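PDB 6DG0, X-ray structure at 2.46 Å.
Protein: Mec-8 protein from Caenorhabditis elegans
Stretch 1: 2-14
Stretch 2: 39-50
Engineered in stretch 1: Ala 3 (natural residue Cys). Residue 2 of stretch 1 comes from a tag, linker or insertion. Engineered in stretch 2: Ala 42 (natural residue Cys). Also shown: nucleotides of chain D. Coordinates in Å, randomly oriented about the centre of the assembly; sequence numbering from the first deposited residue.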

ATOM      1  N   ALA A   2      -5.844  -1.037 -17.137  1.00 31.21           N
ATOM      2  CA  ALA A   2      -4.463  -1.002 -16.677  1.00 35.64           C
ATOM      3  C   ALA A   2      -4.393  -0.979 -15.155  1.00 34.37           C
ATOM      4  O   ALA A   2      -5.180  -0.299 -14.501  1.00 35.01           O
ATOM      5  CB  ALA A   2      -3.743   0.200 -17.261  1.00 39.58           C
ATOM      6  N   ALA A   3      -3.438  -1.716 -14.601  1.00 34.48           N
ATOM      7  CA  ALA A   3      -3.284  -1.815 -13.155  1.00 34.68           C
ATOM      8  C   ALA A   3      -2.651  -0.550 -12.581  1.00 35.94           C
ATOM      9  O   ALA A   3      -1.656  -0.052 -13.107  1.00 32.51           O
ATOM     10  CB  ALA A   3      -2.454  -3.035 -12.796  1.00 29.48           C
ATOM     11  N   SER A   4      -3.234  -0.037 -11.502  1.00 30.80           N
ATOM     12  CA  SER A   4      -2.737   1.177 -10.862  1.00 26.83           C
ATOM     13  C   SER A   4      -2.091   0.885  -9.511  1.00 26.52           C
ATOM     14  O   SER A   4      -2.679   0.216  -8.660  1.00 29.57           O
ATOM     15  CB  SER A   4      -3.870   2.191 -10.694  1.00 27.95           C
ATOM     16  OG  SER A   4      -3.395   3.395 -10.117  1.00 33.29           O
ATOM     17  N   THR A   5      -0.880   1.399  -9.322  1.00 25.93           N
ATOM     18  CA  THR A   5      -0.103   1.133  -8.117  1.00 30.02           C
ATOM     19  C   THR A   5      -0.163   2.289  -7.116  1.00 29.85           C
ATOM     20  O   THR A   5      -0.087   3.456  -7.500  1.00 31.01           O
ATOM     21  CB  THR A   5       1.376   0.858  -8.474  1.00 27.30           C
ATOM     22  OG1 THR A   5       1.459  -0.274  -9.348  1.00 34.87           O
ATOM     23  CG2 THR A   5       2.199   0.583  -7.223  1.00 28.25           C
ATOM     24  N   LEU A   6      -0.288   1.954  -5.836  1.00 28.36           N
ATOM     25  CA  LEU A   6      -0.276   2.950  -4.768  1.00 25.89           C
ATOM     26  C   LEU A   6       1.044   2.927  -4.000  1.00 25.73           C
ATOM     27  O   LEU A   6       1.710   1.894  -3.927  1.00 25.72           O
ATOM     28  CB  LEU A   6      -1.440   2.719  -3.800  1.00 25.04           C
ATOM     29  CG  LEU A   6      -2.864   2.850  -4.344  1.00 26.10           C
ATOM     30  CD1 LEU A   6      -3.880   2.460  -3.279  1.00 23.45           C
ATOM     31  CD2 LEU A   6      -3.118   4.267  -4.839  1.00 22.42           C
ATOM     32  N   PHE A   7       1.422   4.074  -3.442  1.00 25.81           N
ATOM     33  CA  PHE A   7       2.589   4.167  -2.567  1.00 24.40           C
ATOM     34  C   PHE A   7       2.155   4.329  -1.110  1.00 22.30           C
ATOM     35  O   PHE A   7       1.348   5.199  -0.794  1.00 21.27           O
ATOM     36  CB  PHE A   7       3.489   5.332  -2.993  1.00 20.88           C
ATOM     37  CG  PHE A   7       4.551   5.681  -1.986  1.00 22.06           C
ATOM     38  CD1 PHE A   7       5.718   4.939  -1.904  1.00 21.82           C
ATOM     39  CD2 PHE A   7       4.391   6.762  -1.131  1.00 21.75           C
ATOM     40  CE1 PHE A   7       6.697   5.255  -0.977  1.00 21.23           C
ATOM     41  CE2 PHE A   7       5.367   7.084  -0.207  1.00 19.82           C
ATOM     42  CZ  PHE A   7       6.521   6.330  -0.130  1.00 22.19           C
ATOM     43  N   VAL A   8       2.700   3.498  -0.226  1.00 21.55           N
ATOM     44  CA  VAL A   8       2.330   3.536   1.188  1.00 23.30           C
ATOM     45  C   VAL A   8       3.524   3.807   2.104  1.00 19.95           C
ATOM     46  O   VAL A   8       4.514   3.082   2.083  1.00 22.23           O
ATOM     47  CB  VAL A   8       1.659   2.216   1.621  1.00 27.99           C
ATOM     48  CG1 VAL A   8       1.206   2.299   3.072  1.00 24.18           C
ATOM     49  CG2 VAL A   8       0.483   1.895   0.708  1.00 22.31           C
ATOM     50  N   ALA A   9       3.405   4.856   2.912  1.00 19.09           N
ATOM     51  CA  ALA A   9       4.445   5.265   3.855  1.00 23.78           C
ATOM     52  C   ALA A   9       3.936   5.149   5.289  1.00 26.01           C
ATOM     53  O   ALA A   9       2.806   4.713   5.510  1.00 27.07           O
ATOM     54  CB  ALA A   9       4.902   6.687   3.563  1.00 19.65           C
ATOM     55  N   ASN A  10       4.787   5.492   6.256  1.00 24.91           N
ATOM     56  CA  ASN A  10       4.446   5.397   7.677  1.00 29.18           C
ATOM     57  C   ASN A  10       4.185   3.954   8.113  1.00 36.78           C
ATOM     58  O   ASN A  10       3.162   3.637   8.724  1.00 35.40           O
ATOM     59  CB  ASN A  10       3.245   6.309   7.986  1.00 30.29           C
ATOM     60  CG  ASN A  10       2.989   6.463   9.471  1.00 32.20           C
ATOM     61  OD1 ASN A  10       3.832   6.121  10.289  1.00 28.53           O
ATOM     62  ND2 ASN A  10       1.855   7.052   9.821  1.00 33.49           N
ATOM     63  N   LEU A  11       5.120   3.080   7.750  1.00 32.49           N
ATOM     64  CA  LEU A  11       5.052   1.667   8.101  1.00 34.29           C
ATOM     65  C   LEU A  11       6.132   1.254   9.102  1.00 37.81           C
ATOM     66  O   LEU A  11       7.294   1.636   8.968  1.00 44.61           O
ATOM     67  CB  LEU A  11       5.172   0.801   6.846  1.00 30.48           C
ATOM     68  CG  LEU A  11       3.932   0.577   5.982  1.00 35.53           C
ATOM     69  CD1 LEU A  11       4.328  -0.086   4.672  1.00 26.17           C
ATOM     70  CD2 LEU A  11       2.915  -0.269   6.731  1.00 31.89           C
ATOM     71  N   SER A  12       5.747   0.450  10.088  1.00 33.16           N
ATOM     72  CA  SER A  12       6.694  -0.074  11.068  1.00 37.81           C
ATOM     73  C   SER A  12       7.591  -1.107  10.390  1.00 37.05           C
ATOM     74  O   SER A  12       7.226  -1.666   9.358  1.00 29.78           O
ATOM     75  CB  SER A  12       5.966  -0.684  12.268  1.00 28.98           C
ATOM     76  OG  SER A  12       5.250  -1.847  11.897  1.00 40.66           O
ATOM     77  N   ALA A  13       8.770  -1.345  10.953  1.00 41.96           N
ATOM     78  CA  ALA A  13       9.714  -2.277  10.345  1.00 43.88           C
ATOM     79  C   ALA A  13       9.401  -3.724  10.720  1.00 40.94           C
ATOM     80  O   ALA A  13      10.023  -4.655  10.205  1.00 36.08           O
ATOM     81  CB  ALA A  13      11.137  -1.925  10.748  1.00 42.29           C
ATOM     82  N   GLU A  14       8.433  -3.909  11.611  1.00 38.40           N
ATOM     83  CA  GLU A  14       8.091  -5.243  12.092  1.00 38.13           C
ATOM     84  C   GLU A  14       6.842  -5.808  11.419  1.00 35.92           C
ATOM     85  O   GLU A  14       6.481  -6.962  11.653  1.00 36.02           O
ATOM     86  CB  GLU A  14       7.884  -5.237  13.610  1.00 42.13           C
ATOM     87  CG  GLU A  14       9.137  -4.952  14.425  1.00 52.86           C
ATOM     88  CD  GLU A  14       9.352  -3.473  14.673  1.00 56.80           C
ATOM     89  OE1 GLU A  14       8.438  -2.676  14.371  1.00 48.07           O
ATOM     90  OE2 GLU A  14      10.435  -3.108  15.179  1.00 73.52           O
ATOM     91  N   ASN A  39      17.008   1.730   4.974  1.00 82.14           N
ATOM     92  CA  ASN A  39      17.748   2.004   6.196  1.00 83.22           C
ATOM     93  C   ASN A  39      16.927   1.792   7.473  1.00 83.06           C
ATOM     94  O   ASN A  39      17.273   0.938   8.288  1.00 85.02           O
ATOM     95  CB  ASN A  39      18.298   3.433   6.159  1.00 78.58           C
ATOM     96  N   GLY A  40      15.838   2.534   7.640  1.00 82.07           N
ATOM     97  CA  GLY A  40      14.966   2.329   8.787  1.00 83.32           C
ATOM     98  C   GLY A  40      13.622   1.692   8.479  1.00 85.05           C
ATOM     99  O   GLY A  40      13.547   0.535   8.073  1.00 83.67           O
ATOM    100  N   SER A  41      12.555   2.443   8.735  1.00 90.37           N
ATOM    101  CA  SER A  41      11.174   2.009   8.502  1.00 71.87           C
ATOM    102  C   SER A  41      10.921   1.628   7.037  1.00 67.87           C
ATOM    103  O   SER A  41      11.650   2.052   6.145  1.00 65.22           O
ATOM    104  CB  SER A  41      10.189   3.088   8.965  1.00 65.80           C
ATOM    105  OG  SER A  41      10.201   4.199   8.087  1.00 65.01           O
ATOM    106  N   ALA A  42       9.897   0.813   6.799  1.00 55.70           N
ATOM    107  CA  ALA A  42       9.584   0.312   5.457  1.00 46.98           C
ATOM    108  C   ALA A  42       8.466   1.065   4.725  1.00 38.83           C
ATOM    109  O   ALA A  42       7.668   1.771   5.337  1.00 36.15           O
ATOM    110  CB  ALA A  42       9.237  -1.168   5.531  1.00 51.41           C
ATOM    111  N   VAL A  43       8.454   0.935   3.398  1.00 33.10           N
ATOM    112  CA  VAL A  43       7.363   1.444   2.569  1.00 29.65           C
ATOM    113  C   VAL A  43       6.767   0.277   1.785  1.00 30.86           C
ATOM    114  O   VAL A  43       7.312  -0.826   1.802  1.00 28.07           O
ATOM    115  CB  VAL A  43       7.838   2.529   1.577  1.00 26.01           C
ATOM    116  CG1 VAL A  43       8.569   3.647   2.302  1.00 18.75           C
ATOM    117  CG2 VAL A  43       8.716   1.914   0.490  1.00 24.57           C
ATOM    118  N   ALA A  44       5.644   0.506   1.111  1.00 28.14           N
ATOM    119  CA  ALA A  44       4.997  -0.563   0.353  1.00 24.77           C
ATOM    120  C   ALA A  44       4.386  -0.073  -0.952  1.00 26.81           C
ATOM    121  O   ALA A  44       3.916   1.059  -1.042  1.00 22.47           O
ATOM    122  CB  ALA A  44       3.935  -1.231   1.203  1.00 26.90           C
ATOM    123  N   PHE A  45       4.395  -0.939  -1.960  1.00 25.44           N
ATOM    124  CA  PHE A  45       3.706  -0.666  -3.213  1.00 23.55           C
ATOM    125  C   PHE A  45       2.574  -1.670  -3.418  1.00 26.27           C
ATOM    126  O   PHE A  45       2.806  -2.877  -3.490  1.00 24.21           O
ATOM    127  CB  PHE A  45       4.694  -0.702  -4.381  1.00 27.90           C
ATOM    128  CG  PHE A  45       5.796   0.314  -4.269  1.00 22.44           C
ATOM    129  CD1 PHE A  45       5.600   1.620  -4.687  1.00 24.79           C
ATOM    130  CD2 PHE A  45       7.021  -0.034  -3.729  1.00 24.03           C
ATOM    131  CE1 PHE A  45       6.611   2.554  -4.579  1.00 26.78           C
ATOM    132  CE2 PHE A  45       8.038   0.896  -3.618  1.00 25.43           C
ATOM    133  CZ  PHE A  45       7.832   2.193  -4.043  1.00 22.77           C
ATOM    134  N   VAL A  46       1.348  -1.163  -3.509  1.00 30.80           N
ATOM    135  CA  VAL A  46       0.170  -2.017  -3.622  1.00 26.29           C
ATOM    136  C   VAL A  46      -0.562  -1.786  -4.939  1.00 26.55           C
ATOM    137  O   VAL A  46      -0.966  -0.664  -5.246  1.00 28.08           O
ATOM    138  CB  VAL A  46      -0.806  -1.783  -2.454  1.00 25.16           C
ATOM    139  CG1 VAL A  46      -1.913  -2.825  -2.475  1.00 24.90           C
ATOM    140  CG2 VAL A  46      -0.061  -1.825  -1.133  1.00 27.39           C
ATOM    141  N   GLU A  47      -0.735  -2.855  -5.710  1.00 29.65           N
ATOM    142  CA  GLU A  47      -1.348  -2.756  -7.029  1.00 27.91           C
ATOM    143  C   GLU A  47      -2.820  -3.170  -7.043  1.00 29.38           C
ATOM    144  O   GLU A  47      -3.203  -4.163  -6.425  1.00 30.01           O
ATOM    145  CB  GLU A  47      -0.574  -3.607  -8.033  1.00 23.47           C
ATOM    146  CG  GLU A  47      -1.016  -3.398  -9.465  1.00 29.82           C
ATOM    147  CD  GLU A  47      -0.312  -4.325 -10.432  1.00 37.54           C
ATOM    148  OE1 GLU A  47      -0.430  -5.556 -10.265  1.00 37.41           O
ATOM    149  OE2 GLU A  47       0.361  -3.822 -11.357  1.00 38.27           O
ATOM    150  N   TYR A  48      -3.637  -2.397  -7.752  1.00 28.10           N
ATOM    151  CA  TYR A  48      -5.038  -2.747  -7.970  1.00 29.65           C
ATOM    152  C   TYR A  48      -5.355  -2.908  -9.460  1.00 28.98           C
ATOM    153  O   TYR A  48      -4.612  -2.426 -10.313  1.00 32.23           O
ATOM    154  CB  TYR A  48      -5.948  -1.700  -7.331  1.00 26.17           C
ATOM    155  CG  TYR A  48      -6.040  -1.841  -5.829  1.00 30.03           C
ATOM    156  CD1 TYR A  48      -5.106  -1.236  -4.994  1.00 26.50           C
ATOM    157  CD2 TYR A  48      -7.058  -2.583  -5.244  1.00 31.14           C
ATOM    158  CE1 TYR A  48      -5.187  -1.371  -3.618  1.00 27.28           C
ATOM    159  CE2 TYR A  48      -7.148  -2.723  -3.874  1.00 29.49           C
ATOM    160  CZ  TYR A  48      -6.211  -2.113  -3.066  1.00 27.31           C
ATOM    161  OH  TYR A  48      -6.300  -2.252  -1.700  1.00 29.89           O
ATOM    162  N   SER A  49      -6.466  -3.578  -9.763  1.00 31.70           N
ATOM    163  CA  SER A  49      -6.788  -3.959 -11.139  1.00 28.99           C
ATOM    164  C   SER A  49      -6.996  -2.766 -12.072  1.00 32.96           C
ATOM    165  O   SER A  49      -6.728  -2.856 -13.269  1.00 35.53           O
ATOM    166  CB  SER A  49      -8.036  -4.847 -11.156  1.00 23.34           C
ATOM    167  OG  SER A  49      -9.163  -4.160 -10.641  1.00 33.30           O
ATOM    168  N   ASP A  50      -7.460  -1.649 -11.523  1.00 32.09           N
ATOM    169  CA  ASP A  50      -7.612  -0.424 -12.301  1.00 30.71           C
ATOM    170  C   ASP A  50      -7.514   0.800 -11.393  1.00 33.82           C
ATOM    171  O   ASP A  50      -7.457   0.669 -10.168  1.00 33.43           O
ATOM    172  CB  ASP A  50      -8.937  -0.430 -13.084  1.00 27.86           C
ATOM    173  CG  ASP A  50     -10.166  -0.492 -12.185  1.00 34.71           C
ATOM    174  OD1 ASP A  50     -10.297   0.339 -11.261  1.00 35.16           O
ATOM    175  OD2 ASP A  50     -11.015  -1.380 -12.412  1.00 38.15           O
TER
ATOM    176  P    DA D   4      12.887   4.095  -5.354  1.00 38.59           P
ATOM    177  OP1  DA D   4      13.907   4.727  -4.487  1.00 36.26           O
ATOM    178  OP2  DA D   4      12.802   4.468  -6.783  1.00 33.40           O
ATOM    179  O5'  DA D   4      13.049   2.505  -5.285  1.00 31.06           O
ATOM    180  C5'  DA D   4      12.980   1.824  -4.036  1.00 32.87           C
ATOM    181  C4'  DA D   4      12.644   0.354  -4.246  1.00 39.64           C
ATOM    182  O4'  DA D   4      11.223   0.219  -4.511  1.00 38.94           O
ATOM    183  C3'  DA D   4      13.363  -0.305  -5.422  1.00 42.93           C
ATOM    184  O3'  DA D   4      13.747  -1.636  -5.095  1.00 48.48           O
ATOM    185  C2'  DA D   4      12.316  -0.279  -6.534  1.00 43.33           C
ATOM    186  C1'  DA D   4      11.016  -0.420  -5.753  1.00 36.80           C
ATOM    187  N9   DA D   4       9.883   0.226  -6.410  1.00 33.38           N
ATOM    188  C8   DA D   4       9.814   1.525  -6.833  1.00 33.13           C
ATOM    189  N7   DA D   4       8.673   1.838  -7.398  1.00 33.39           N
ATOM    190  C5   DA D   4       7.941   0.663  -7.345  1.00 33.59           C
ATOM    191  C6   DA D   4       6.642   0.334  -7.783  1.00 27.43           C
ATOM    192  N6   DA D   4       5.824   1.206  -8.383  1.00 25.60           N
ATOM    193  N1   DA D   4       6.215  -0.929  -7.578  1.00 29.33           N
ATOM    194  C2   DA D   4       7.036  -1.799  -6.977  1.00 30.98           C
ATOM    195  N3   DA D   4       8.274  -1.608  -6.523  1.00 32.07           N
ATOM    196  C4   DA D   4       8.672  -0.344  -6.741  1.00 32.44           C
ATOM    197  P    DC D   3      11.444   8.956  -2.205  1.00 23.41           P
ATOM    198  OP1  DC D   3      12.698   8.454  -2.807  1.00 26.56           O
ATOM    199  OP2  DC D   3      10.762  10.130  -2.793  1.00 26.81           O
ATOM    200  O5'  DC D   3      10.382   7.761  -2.143  1.00 25.59           O
ATOM    201  C5'  DC D   3      10.785   6.464  -1.701  1.00 25.67           C
ATOM    202  C4'  DC D   3      10.488   5.407  -2.755  1.00 25.55           C
ATOM    203  O4'  DC D   3       9.060   5.372  -3.014  1.00 21.60           O
ATOM    204  C3'  DC D   3      11.147   5.624  -4.113  1.00 26.14           C
ATOM    205  O3'  DC D   3      11.442   4.368  -4.709  1.00 29.81           O
ATOM    206  C2'  DC D   3      10.069   6.367  -4.893  1.00 25.98           C
ATOM    207  C1'  DC D   3       8.801   5.714  -4.362  1.00 24.69           C
ATOM    208  N1   DC D   3       7.615   6.612  -4.397  1.00 26.99           N
ATOM    209  C2   DC D   3       6.684   6.484  -5.431  1.00 24.13           C
ATOM    210  O2   DC D   3       6.865   5.623  -6.301  1.00 25.79           O
ATOM    211  N3   DC D   3       5.609   7.309  -5.452  1.00 26.81           N
ATOM    212  C4   DC D   3       5.452   8.226  -4.495  1.00 22.83           C
ATOM    213  N4   DC D   3       4.375   9.016  -4.559  1.00 18.72           N
ATOM    214  C5   DC D   3       6.392   8.374  -3.434  1.00 24.28           C
ATOM    215  C6   DC D   3       7.449   7.554  -3.424  1.00 26.61           C
ATOM    216  P    DG D   2       9.780  14.040  -0.708  1.00 27.35           P
ATOM    217  OP1  DG D   2      11.062  14.583  -1.207  1.00 37.90           O
ATOM    218  OP2  DG D   2       8.590  14.021  -1.588  1.00 34.93           O
ATOM    219  O5'  DG D   2      10.074  12.558  -0.192  1.00 24.70           O
ATOM    220  C5'  DG D   2      11.297  12.285   0.480  1.00 21.56           C
ATOM    221  C4'  DG D   2      11.276  10.897   1.079  1.00 30.59           C
ATOM    222  O4'  DG D   2      10.408  10.896   2.218  1.00 28.37           O
ATOM    223  C3'  DG D   2      10.711   9.824   0.171  1.00 27.41           C
ATOM    224  O3'  DG D   2      11.745   9.297  -0.662  1.00 27.56           O
ATOM    225  C2'  DG D   2      10.186   8.775   1.162  1.00 20.17           C
ATOM    226  C1'  DG D   2       9.960   9.582   2.454  1.00 26.94           C
ATOM    227  N9   DG D   2       8.565   9.646   2.892  1.00 26.26           N
ATOM    228  C8   DG D   2       8.086   9.362   4.147  1.00 23.90           C
ATOM    229  N7   DG D   2       6.796   9.516   4.260  1.00 22.19           N
ATOM    230  C5   DG D   2       6.391   9.938   3.002  1.00 22.09           C
ATOM    231  C6   DG D   2       5.099  10.263   2.523  1.00 24.04           C
ATOM    232  O6   DG D   2       4.024  10.241   3.139  1.00 25.80           O
ATOM    233  N1   DG D   2       5.126  10.643   1.184  1.00 27.69           N
ATOM    234  C2   DG D   2       6.258  10.703   0.406  1.00 29.17           C
ATOM    235  N2   DG D   2       6.086  11.092  -0.865  1.00 24.17           N
ATOM    236  N3   DG D   2       7.475  10.401   0.842  1.00 28.91           N
ATOM    237  C4   DG D   2       7.467  10.028   2.145  1.00 26.35           C
HETATM  238  O   HOH W   1       7.668   5.095   5.596  1.00 31.33           O

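Two neighbouring strands of the Mec-8 protein run antiparallel, their N-to-C directions 154° apart and their axes 4.5 Å apart at closest approach; together the stretches bury 899 Å². Bonded pairs alternate with non-bonded ones, and side chains alternate between faces: Ala 44, Val 46 and Tyr 48 send theirs to one face of the sheet with Ser 4, Leu 6 and Val 8, while Phe 45 and Glu 47 share the other face with Thr 5 and Phe 7.

Stretch 2 enters loosely. Asn 39 is out of reach of stretch 1, and Gly 40, poorly ordered, barely touches it. Ser 41, also poorly ordered, brings its CB to 3.2 Å from Leu 11 O. At Ala 42, an engineered residue, the backbone link is weak: Ala 42 N donates to Leu 11 O over 3.5 Å with a bent angle of 136°. A water bridges the strands here, accepting from Asn 10 N at 3.0 Å and donating weakly to Ala 42 O at 3.3 Å.

Val 43 turns its side chain sideways, and its CB lies 3.9 Å from CE1 of Phe 7, an apolar contact. With Ala 44 the register tightens. Val 8 N donates to Ala 44 O at 2.8 Å, and Ala 44 N returns the bond to Val 8 O at 3.0 Å. The small methyl of Ala 44 is met by two larger apolar groups: its CB is 4.2 Å from Val 8 CB and 3.7 Å from Leu 11 CD1.

Phe 45 faces Phe 7 in a non-hydrogen-bonded pair, where the backbones are tied by the bonds of neighbouring residues; its CA also makes a CA-H...O contact with Leu 6 O at 3.3 Å. The two rings meet obliquely, with centroids 5.8 Å apart and planes at 53°, and Phe 7 CD1 comes to 3.7 Å from Phe 45 CE1. Each ring offers a face to a nucleotide of chain D: the cytosine of DC3 lies over Phe 7 and the adenine of DA4 over Phe 45.

Val 46 restores the two-way bonding: Leu 6 N to Val 46 O is 2.8 Å and nearly straight at 167°, and Val 46 N to Leu 6 O is 3.1 Å. On the opposite face from the phenylalanines, Val 46 CG2 packs 4.2 Å from Val 8 CG2. Glu 47 pairs with Thr 5 without backbone bonds, their CA atoms 4.2 Å apart; its carboxylate is hydrogen-bonded elsewhere in the structure.

Tyr 48 closes the ladder, donating from N to Ser 4 O at 2.9 Å and accepting at O from Ser 4 N at 3.0 Å, while its CE1 rests 4.1 Å from Leu 6 CD1. Beyond it, Ser 49 points its side chain away, and Asp 50 CA makes a straight CA-H...O contact with O of the tag residue Ala 2 at 3.3 Å.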